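Local coordinates for hypothetical protein (Corynebacterium diphtheriae, PDB 2P4G), which is a pyrimidine reductase-like protein that probably serves riboflavin biosynthesis as an NADP-dependent 5-amino-6-(5-phosphoribosylamino)uracil reductase, at residues V16-G24 with D64-W72; E33-I41 with I208-I216. All coordinates share one frame; numbering follows the deposited sequence.

Contact 1: V16-G24 with D64-W72. With EDO (1,2-ethanediol), chain G.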
loop_
_atom_site.group_PDB
_atom_site.type_symbol
_atom_site.label_atom_id
_atom_site.label_comp_id
_atom_site.label_asym_id
_atom_site.label_seq_id
_atom_site.Cartn_x
_atom_site.Cartn_y
_atom_site.Cartn_z
ATOM N N VAL A 16 -4.292 11.386 19.641
ATOM C CA VAL A 16 -3.129 11.729 18.764
ATOM C C VAL A 16 -3.451 12.896 17.814
ATOM O O VAL A 16 -4.308 12.797 16.935
ATOM C CB VAL A 16 -2.641 10.517 17.948
ATOM C CG1 VAL A 16 -1.292 10.835 17.288
ATOM C CG2 VAL A 16 -2.543 9.277 18.841
ATOM N N THR A 17 -2.737 13.996 17.987
ATOM C CA THR A 17 -2.998 15.188 17.231
ATOM C C THR A 17 -2.076 15.211 16.018
ATOM O O THR A 17 -1.082 14.502 15.968
ATOM C CB THR A 17 -2.751 16.437 18.090
ATOM O OG1 THR A 17 -1.349 16.714 18.125
ATOM C CG2 THR A 17 -3.264 16.239 19.527
ATOM N N THR A 18 -2.409 16.046 15.047
ATOM C CA THR A 18 -1.553 16.256 13.906
ATOM C C THR A 18 -0.238 16.883 14.341
ATOM O O THR A 18 0.801 16.633 13.747
ATOM C CB THR A 18 -2.233 17.131 12.838
ATOM O OG1 THR A 18 -2.614 18.391 13.395
ATOM C CG2 THR A 18 -3.453 16.444 12.306
ATOM N N GLU A 19 -0.287 17.701 15.376
ATOM C CA GLU A 19 0.918 18.307 15.915
ATOM C C GLU A 19 1.855 17.236 16.494
ATOM O O GLU A 19 3.076 17.347 16.404
ATOM C CB GLU A 19 0.558 19.351 16.982
ATOM C CG GLU A 19 1.693 20.274 17.324
ATOM C CD GLU A 19 1.305 21.322 18.348
ATOM O OE1 GLU A 19 0.986 20.960 19.508
ATOM O OE2 GLU A 19 1.339 22.520 17.990
ATOM N N GLN A 20 1.282 16.190 17.073
ATOM C CA GLN A 20 2.092 15.085 17.560
ATOM C C GLN A 20 2.762 14.375 16.408
ATOM O O GLN A 20 3.967 14.178 16.408
ATOM C CB GLN A 20 1.244 14.113 18.374
ATOM C CG GLN A 20 0.739 14.723 19.685
ATOM C CD GLN A 20 -0.172 13.783 20.440
ATOM O OE1 GLN A 20 -0.124 12.558 20.238
ATOM N NE2 GLN A 20 -1.004 14.337 21.321
ATOM N N ILE A 21 1.967 14.012 15.417
ATOM C CA ILE A 21 2.447 13.283 14.263
ATOM C C ILE A 21 3.642 13.975 13.649
ATOM O O ILE A 21 4.615 13.323 13.318
ATOM C CB ILE A 21 1.339 13.149 13.207
ATOM C CG1 ILE A 21 0.207 12.282 13.756
ATOM C CG2 ILE A 21 1.877 12.526 11.948
ATOM C CD1 ILE A 21 -1.091 12.367 12.989
ATOM N N VAL A 22 3.558 15.300 13.505
ATOM C CA VAL A 22 4.605 16.092 12.874
ATOM C C VAL A 22 5.786 16.382 13.811
ATOM O O VAL A 22 6.934 16.330 13.390
ATOM C CB VAL A 22 4.054 17.430 12.289
ATOM C CG1 VAL A 22 5.190 18.325 11.814
ATOM C CG2 VAL A 22 3.086 17.169 11.137
ATOM N N TYR A 23 5.517 16.674 15.081
ATOM C CA TYR A 23 6.551 17.211 15.944
ATOM C C TYR A 23 7.023 16.283 17.067
ATOM O O TYR A 23 8.103 16.506 17.643
ATOM C CB TYR A 23 6.062 18.534 16.560
ATOM C CG TYR A 23 5.884 19.640 15.551
ATOM C CD1 TYR A 23 6.978 20.358 15.085
ATOM C CD2 TYR A 23 4.614 19.983 15.069
ATOM C CE1 TYR A 23 6.818 21.388 14.162
ATOM C CE2 TYR A 23 4.447 21.008 14.150
ATOM C CZ TYR A 23 5.552 21.709 13.697
ATOM O OH TYR A 23 5.403 22.735 12.786
ATOM N N GLY A 24 6.230 15.265 17.390
ATOM C CA GLY A 24 6.435 14.512 18.625
ATOM C C GLY A 24 7.261 13.246 18.469
ATOM O O GLY A 24 7.392 12.730 17.366
ATOM N N ASP A 64 -5.653 18.569 7.305
ATOM C CA ASP A 64 -5.021 19.204 8.454
ATOM C C ASP A 64 -3.562 18.816 8.646
ATOM O O ASP A 64 -2.725 19.640 8.973
ATOM C CB ASP A 64 -5.756 18.816 9.721
ATOM C CG ASP A 64 -7.147 19.372 9.784
ATOM O OD1 ASP A 64 -7.548 20.104 8.839
ATOM O OD2 ASP A 64 -7.839 19.074 10.790
ATOM N N LEU A 65 -3.261 17.546 8.484
ATOM C CA LEU A 65 -1.887 17.073 8.626
ATOM C C LEU A 65 -0.981 17.665 7.541
ATOM O O LEU A 65 0.157 18.033 7.805
ATOM C CB LEU A 65 -1.850 15.535 8.572
ATOM C CG LEU A 65 -0.497 14.876 8.799
ATOM C CD1 LEU A 65 -0.033 15.218 10.181
ATOM C CD2 LEU A 65 -0.599 13.347 8.576
ATOM N N LEU A 66 -1.472 17.754 6.318
ATOM C CA LEU A 66 -0.684 18.432 5.303
ATOM C C LEU A 66 -0.354 19.846 5.761
ATOM O O LEU A 66 0.786 20.272 5.659
ATOM C CB LEU A 66 -1.410 18.498 3.958
ATOM C CG LEU A 66 -0.784 17.795 2.764
ATOM C CD1 LEU A 66 -1.583 18.183 1.503
ATOM C CD2 LEU A 66 0.704 18.142 2.603
ATOM N N ILE A 67 -1.361 20.568 6.259
ATOM C CA ILE A 67 -1.162 21.948 6.714
ATOM C C ILE A 67 -0.174 21.999 7.876
ATOM O O ILE A 67 0.690 22.875 7.922
ATOM C CB ILE A 67 -2.491 22.618 7.118
ATOM C CG1 ILE A 67 -3.388 22.802 5.893
ATOM C CG2 ILE A 67 -2.253 23.980 7.762
ATOM C CD1 ILE A 67 -2.708 23.411 4.768
ATOM N N GLN A 68 -0.302 21.057 8.800
ATOM C CA GLN A 68 0.613 20.965 9.956
ATOM C C GLN A 68 2.059 20.808 9.471
ATOM O O GLN A 68 2.959 21.478 9.964
ATOM C CB GLN A 68 0.221 19.790 10.872
ATOM C CG GLN A 68 0.862 19.809 12.225
ATOM C CD GLN A 68 0.188 20.791 13.160
ATOM O OE1 GLN A 68 0.634 21.928 13.319
ATOM N NE2 GLN A 68 -0.910 20.365 13.758
ATOM N N LEU A 69 2.263 19.944 8.480
ATOM C CA LEU A 69 3.611 19.677 7.943
ATOM C C LEU A 69 4.141 20.872 7.164
ATOM O O LEU A 69 5.319 21.209 7.251
ATOM C CB LEU A 69 3.636 18.398 7.081
ATOM C CG LEU A 69 5.045 17.899 6.674
ATOM C CD1 LEU A 69 5.956 17.567 7.866
ATOM C CD2 LEU A 69 4.969 16.717 5.731
ATOM N N ARG A 70 3.248 21.546 6.460
ATOM C CA ARG A 70 3.566 22.839 5.868
ATOM C C ARG A 70 3.995 23.889 6.886
ATOM O O ARG A 70 4.863 24.704 6.592
ATOM C CB ARG A 70 2.387 23.367 5.036
ATOM C CG ARG A 70 2.253 22.657 3.699
ATOM C CD ARG A 70 1.146 23.250 2.836
ATOM N NE ARG A 70 1.299 22.765 1.467
ATOM C CZ ARG A 70 0.857 23.395 0.384
ATOM N NH1 ARG A 70 0.191 24.536 0.482
ATOM N NH2 ARG A 70 1.095 22.877 -0.808
ATOM N N GLY A 71 3.400 23.859 8.074
ATOM C CA GLY A 71 3.793 24.737 9.152
ATOM C C GLY A 71 5.163 24.426 9.710
ATOM O O GLY A 71 5.803 25.295 10.295
ATOM N N TRP A 72 5.576 23.175 9.560
ATOM C CA TRP A 72 6.907 22.683 9.946
ATOM C C TRP A 72 7.963 23.058 8.911
ATOM O O TRP A 72 9.111 23.271 9.267
ATOM C CB TRP A 72 6.841 21.145 10.097
ATOM C CG TRP A 72 8.140 20.411 10.064
ATOM C CD1 TRP A 72 8.888 20.032 11.142
ATOM C CD2 TRP A 72 8.826 19.917 8.904
ATOM N NE1 TRP A 72 10.008 19.347 10.725
ATOM C CE2 TRP A 72 9.992 19.263 9.355
ATOM C CE3 TRP A 72 8.567 19.961 7.520
ATOM C CZ2 TRP A 72 10.902 18.667 8.475
ATOM C CZ3 TRP A 72 9.469 19.388 6.652
ATOM C CH2 TRP A 72 10.627 18.748 7.131
HETATM C C1 EDO G . -2.595 26.379 -1.519
HETATM O O1 EDO G . -3.991 26.336 -1.209
HETATM C C2 EDO G . -1.949 25.071 -2.055
HETATM O O2 EDO G . -0.484 25.180 -2.295
HETATM O O HOH W 1 -5.422 18.897 12.972
HETATM O O HOH W 2 3.027 22.924 11.949
#
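Val22 and Gln68 are the two reciprocal knobs where helix 18-23 packs on helix 64-72, a knobs-into-holes pairing with a crossing angle of -46° and axes 9.2 Å apart at their closest. Val22 drops into the hollow bounded by Leu65, Gln68, Leu69 and Trp72; its branches divide the hole, CG2 resting on Gln68 CG at 3.6 Å and CG1 on Trp72 CB. In return Gln68 fills the notch among Thr18, Glu19, Val22 and Tyr23. With CG anti to the backbone N (chi1 -166°) and a bend at chi2, its amide turns to helix 18-23, where NE2 donates to Thr18 OG1 (2.6 Å), the acceptor lying close to the amide plane. Toward the N-terminal end of the pair, Leu65 CD1 wedges between Ile21 and Val22, touching Ile21 CG2 at 3.7 Å. Helix 64-72 rests on the central sheet of the RibD C-terminal, dihydrofolate reductase-like domain through Trp72 and through Leu69, which meets Arg37 and Ile39. At the far end the edge of Trp72 points at the face of Tyr23 in an offset edge-to-face pair, planes 62° apart. A water, two of its distances doubtfully short, accepts from Tyr23 OH and donates to Gln68 O and Gln68 OE1.

Contact 2: E33-I41 with I208-I216. With EDO (1,2-ethanediol), chain L.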
loop_
_atom_site.group_PDB
_atom_site.type_symbol
_atom_site.label_atom_id
_atom_site.label_comp_id
_atom_site.label_asym_id
_atom_site.label_seq_id
_atom_site.Cartn_x
_atom_site.Cartn_y
_atom_site.Cartn_z
ATOM N N GLU A 33 18.245 21.244 12.825
ATOM C CA GLU A 33 18.900 20.362 11.867
ATOM C C GLU A 33 18.118 20.340 10.558
ATOM O O GLU A 33 16.895 20.233 10.563
ATOM C CB GLU A 33 19.045 18.943 12.424
ATOM N N PRO A 34 18.829 20.439 9.424
ATOM C CA PRO A 34 18.122 20.225 8.173
ATOM C C PRO A 34 17.422 18.852 8.154
ATOM O O PRO A 34 17.936 17.867 8.668
ATOM C CB PRO A 34 19.226 20.303 7.108
ATOM C CG PRO A 34 20.529 20.216 7.852
ATOM C CD PRO A 34 20.269 20.704 9.231
ATOM N N GLU A 35 16.228 18.820 7.597
ATOM C CA GLU A 35 15.474 17.595 7.491
ATOM C C GLU A 35 14.603 17.644 6.234
ATOM O O GLU A 35 14.076 18.683 5.890
ATOM C CB GLU A 35 14.609 17.381 8.730
ATOM C CG GLU A 35 14.125 15.935 8.832
ATOM C CD GLU A 35 13.105 15.691 9.914
ATOM O OE1 GLU A 35 12.979 16.502 10.858
ATOM O OE2 GLU A 35 12.417 14.670 9.806
ATOM N N CYS A 36 14.503 16.515 5.542
ATOM C CA CYS A 36 13.569 16.373 4.432
ATOM C C CYS A 36 12.568 15.253 4.705
ATOM O O CYS A 36 12.948 14.145 5.084
ATOM C CB CYS A 36 14.325 16.060 3.146
ATOM S SG CYS A 36 13.277 15.791 1.714
ATOM N N ARG A 37 11.296 15.568 4.502
ATOM C CA ARG A 37 10.207 14.636 4.692
ATOM C C ARG A 37 9.347 14.585 3.453
ATOM O O ARG A 37 9.096 15.604 2.818
ATOM C CB ARG A 37 9.324 15.051 5.859
ATOM C CG ARG A 37 10.093 15.218 7.121
ATOM C CD ARG A 37 9.175 15.095 8.302
ATOM N NE ARG A 37 9.818 15.447 9.562
ATOM C CZ ARG A 37 9.155 15.566 10.700
ATOM N NH1 ARG A 37 7.839 15.374 10.733
ATOM N NH2 ARG A 37 9.803 15.895 11.800
ATOM N N ALA A 38 8.902 13.382 3.124
ATOM C CA ALA A 38 7.948 13.186 2.052
ATOM C C ALA A 38 6.587 12.954 2.710
ATOM O O ALA A 38 6.512 12.279 3.726
ATOM C CB ALA A 38 8.363 12.008 1.199
ATOM N N ILE A 39 5.530 13.541 2.154
ATOM C CA ILE A 39 4.169 13.322 2.652
ATOM C C ILE A 39 3.287 12.789 1.532
ATOM O O ILE A 39 3.261 13.333 0.433
ATOM C CB ILE A 39 3.557 14.589 3.333
ATOM C CG1 ILE A 39 2.176 14.266 3.896
ATOM C CG2 ILE A 39 3.504 15.816 2.376
ATOM C CD1 ILE A 39 1.848 15.029 5.123
ATOM N N ALA A 40 2.582 11.692 1.790
ATOM C CA ALA A 40 1.893 11.022 0.692
ATOM C C ALA A 40 0.627 10.315 1.182
ATOM O O ALA A 40 0.465 10.071 2.382
ATOM C CB ALA A 40 2.866 10.059 -0.059
ATOM N N ILE A 41 -0.289 10.083 0.245
ATOM C CA ILE A 41 -1.510 9.326 0.474
ATOM C C ILE A 41 -1.579 8.171 -0.530
ATOM O O ILE A 41 -1.159 8.295 -1.674
ATOM C CB ILE A 41 -2.785 10.263 0.399
ATOM C CG1 ILE A 41 -4.048 9.515 0.854
ATOM C CG2 ILE A 41 -2.956 10.844 -0.971
ATOM C CD1 ILE A 41 -5.208 10.446 1.192
ATOM N N ILE A 208 17.533 11.301 -0.036
ATOM C CA ILE A 208 17.452 12.579 0.649
ATOM C C ILE A 208 16.257 12.642 1.594
ATOM O O ILE A 208 16.122 13.595 2.343
ATOM C CB ILE A 208 17.454 13.783 -0.352
ATOM C CG1 ILE A 208 16.184 13.819 -1.202
ATOM C CG2 ILE A 208 18.701 13.734 -1.258
ATOM C CD1 ILE A 208 16.186 14.918 -2.207
ATOM N N VAL A 209 15.406 11.620 1.561
ATOM C CA VAL A 209 14.214 11.568 2.399
ATOM C C VAL A 209 14.597 10.972 3.742
ATOM O O VAL A 209 15.119 9.853 3.803
ATOM C CB VAL A 209 13.100 10.745 1.711
ATOM C CG1 VAL A 209 11.842 10.660 2.598
ATOM C CG2 VAL A 209 12.761 11.370 0.335
ATOM N N ASP A 210 14.393 11.742 4.807
ATOM C CA ASP A 210 14.710 11.301 6.179
ATOM C C ASP A 210 13.536 10.603 6.837
ATOM O O ASP A 210 13.718 9.694 7.621
ATOM C CB ASP A 210 15.055 12.498 7.053
ATOM C CG ASP A 210 16.211 13.266 6.523
ATOM O OD1 ASP A 210 17.279 12.647 6.432
ATOM O OD2 ASP A 210 16.058 14.464 6.185
ATOM N N ARG A 211 12.336 11.105 6.556
ATOM C CA ARG A 211 11.086 10.588 7.125
ATOM C C ARG A 211 9.998 10.667 6.092
ATOM O O ARG A 211 10.044 11.520 5.212
ATOM C CB ARG A 211 10.597 11.413 8.311
ATOM C CG ARG A 211 11.188 10.985 9.558
ATOM C CD ARG A 211 10.646 11.694 10.769
ATOM N NE ARG A 211 11.432 11.170 11.874
ATOM C CZ ARG A 211 12.684 11.534 12.137
ATOM N NH1 ARG A 211 13.282 12.506 11.450
ATOM N NH2 ARG A 211 13.323 10.960 13.139
ATOM N N LEU A 212 9.004 9.805 6.278
ATOM C CA LEU A 212 7.841 9.713 5.428
ATOM C C LEU A 212 6.594 9.799 6.293
ATOM O O LEU A 212 6.485 9.076 7.274
ATOM C CB LEU A 212 7.877 8.371 4.691
ATOM C CG LEU A 212 6.710 7.957 3.806
ATOM C CD1 LEU A 212 6.465 8.970 2.705
ATOM C CD2 LEU A 212 7.027 6.582 3.264
ATOM N N HIS A 213 5.692 10.711 5.933
ATOM C CA HIS A 213 4.338 10.700 6.417
ATOM C C HIS A 213 3.476 10.037 5.357
ATOM O O HIS A 213 3.355 10.553 4.261
ATOM C CB HIS A 213 3.853 12.113 6.649
ATOM C CG HIS A 213 4.541 12.780 7.777
ATOM N ND1 HIS A 213 4.045 12.772 9.061
ATOM C CD2 HIS A 213 5.721 13.440 7.827
ATOM C CE1 HIS A 213 4.889 13.408 9.853
ATOM N NE2 HIS A 213 5.906 13.833 9.124
ATOM N N LEU A 214 2.891 8.890 5.687
ATOM C CA LEU A 214 2.064 8.149 4.733
ATOM C C LEU A 214 0.700 7.946 5.354
ATOM O O LEU A 214 0.581 7.466 6.494
ATOM C CB LEU A 214 2.698 6.808 4.377
ATOM C CG LEU A 214 1.923 5.909 3.394
ATOM C CD1 LEU A 214 1.980 6.468 1.993
ATOM C CD2 LEU A 214 2.473 4.483 3.439
ATOM N N THR A 215 -0.315 8.378 4.612
ATOM C CA THR A 215 -1.702 8.144 4.937
ATOM C C THR A 215 -2.190 7.000 4.063
ATOM O O THR A 215 -2.017 7.040 2.852
ATOM C CB THR A 215 -2.553 9.383 4.622
ATOM O OG1 THR A 215 -2.020 10.497 5.344
ATOM C CG2 THR A 215 -4.055 9.150 4.976
ATOM N N ILE A 216 -2.803 5.994 4.686
ATOM C CA ILE A 216 -3.356 4.841 3.972
ATOM C C ILE A 216 -4.865 4.912 4.063
ATOM O O ILE A 216 -5.454 4.818 5.156
ATOM C CB ILE A 216 -2.866 3.528 4.545
ATOM C CG1 ILE A 216 -1.329 3.529 4.563
ATOM C CG2 ILE A 216 -3.438 2.355 3.718
ATOM C CD1 ILE A 216 -0.723 2.709 5.631
HETATM C C1 EDO L . 0.051 10.973 -3.117
HETATM O O1 EDO L . 0.370 11.778 -1.968
HETATM C C2 EDO L . 0.199 11.815 -4.384
HETATM O O2 EDO L . 1.586 11.989 -4.685
#
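Ala38 is bracketed by the facing strand, its N donating to Arg211 O and its O accepting from His213 N, at the middle of a parallel strand pair, 35-41 with 211-216, in the central mixed sheet of this RibD C-terminal, dihydrofolate reductase-like domain. The ladder continues regularly: Ala40 N donates to His213 O and Thr215 N to Ala40 O, with CA-H...O contacts between the rungs. Ahead of it, Asp210 extends the pairing with its side chain: OD2 takes the N-H of Cys36 at 2.7 Å in an almost straight bond (179°), while Asp210 N returns a bond to Cys36 O. The other carboxylate oxygen of Asp210 pairs with Arg262.

Charged groups gather on the face carrying Arg37, Ile39, Arg211 and His213. Glu35 OE2 is gripped from opposite faces of its carboxylate, by Arg37 NE at 2.7 Å and by Arg211 NH1 at 2.9 Å, and the two arginine chains run side by side, pointing the same way. Arg211 CD lies over the margin of one face of the Arg37 guanidinium, and Arg211 NE has a second acid, Glu244. Arg37, its chain extended from CG to NE, also sends NH1 to His213 NE2, which accepts within the plane of the imidazole.

Apolar contacts fill the opposite face. Ala38 CB meets Val209 CG1 (4.0 Å) and Leu212 CD1 (3.9 Å), and Ala40 CB meets Leu214 CD1. Helix 197-206 covers the two alanines through Tyr200, whereas Leu212 and Leu214 pack against Ile44 of the second subunit. On the edge of strand 35-41 turned from 211-216, Ile41 N donates to O1 of a bound 1,2-ethanediol, 2.9 Å away, which Tyr200 OH also holds.

Overall arrangement
Contact 2 lies in the core, pairing neighbouring strands of the sheet, whereas contact 1 is a partly buried helix pair lying over part of one face of that sheet. The centres are about 12 Å apart and the two touch directly: Leu69 packs on Ile39, Trp72 forms a cation-pi pair with Arg37, and Val22 O accepts from Arg37 NH1. Strand 35-43 of contact 2 leads on in the chain to helix 60-72 of contact 1. Their chemistry follows their place: backbone bonds and a buried salt-bridge network join the strands, while one apolar and one polar knob, one hydrogen bond from a side-chain amide, and bridging waters join the helices. Only contact 2 reaches the second subunit.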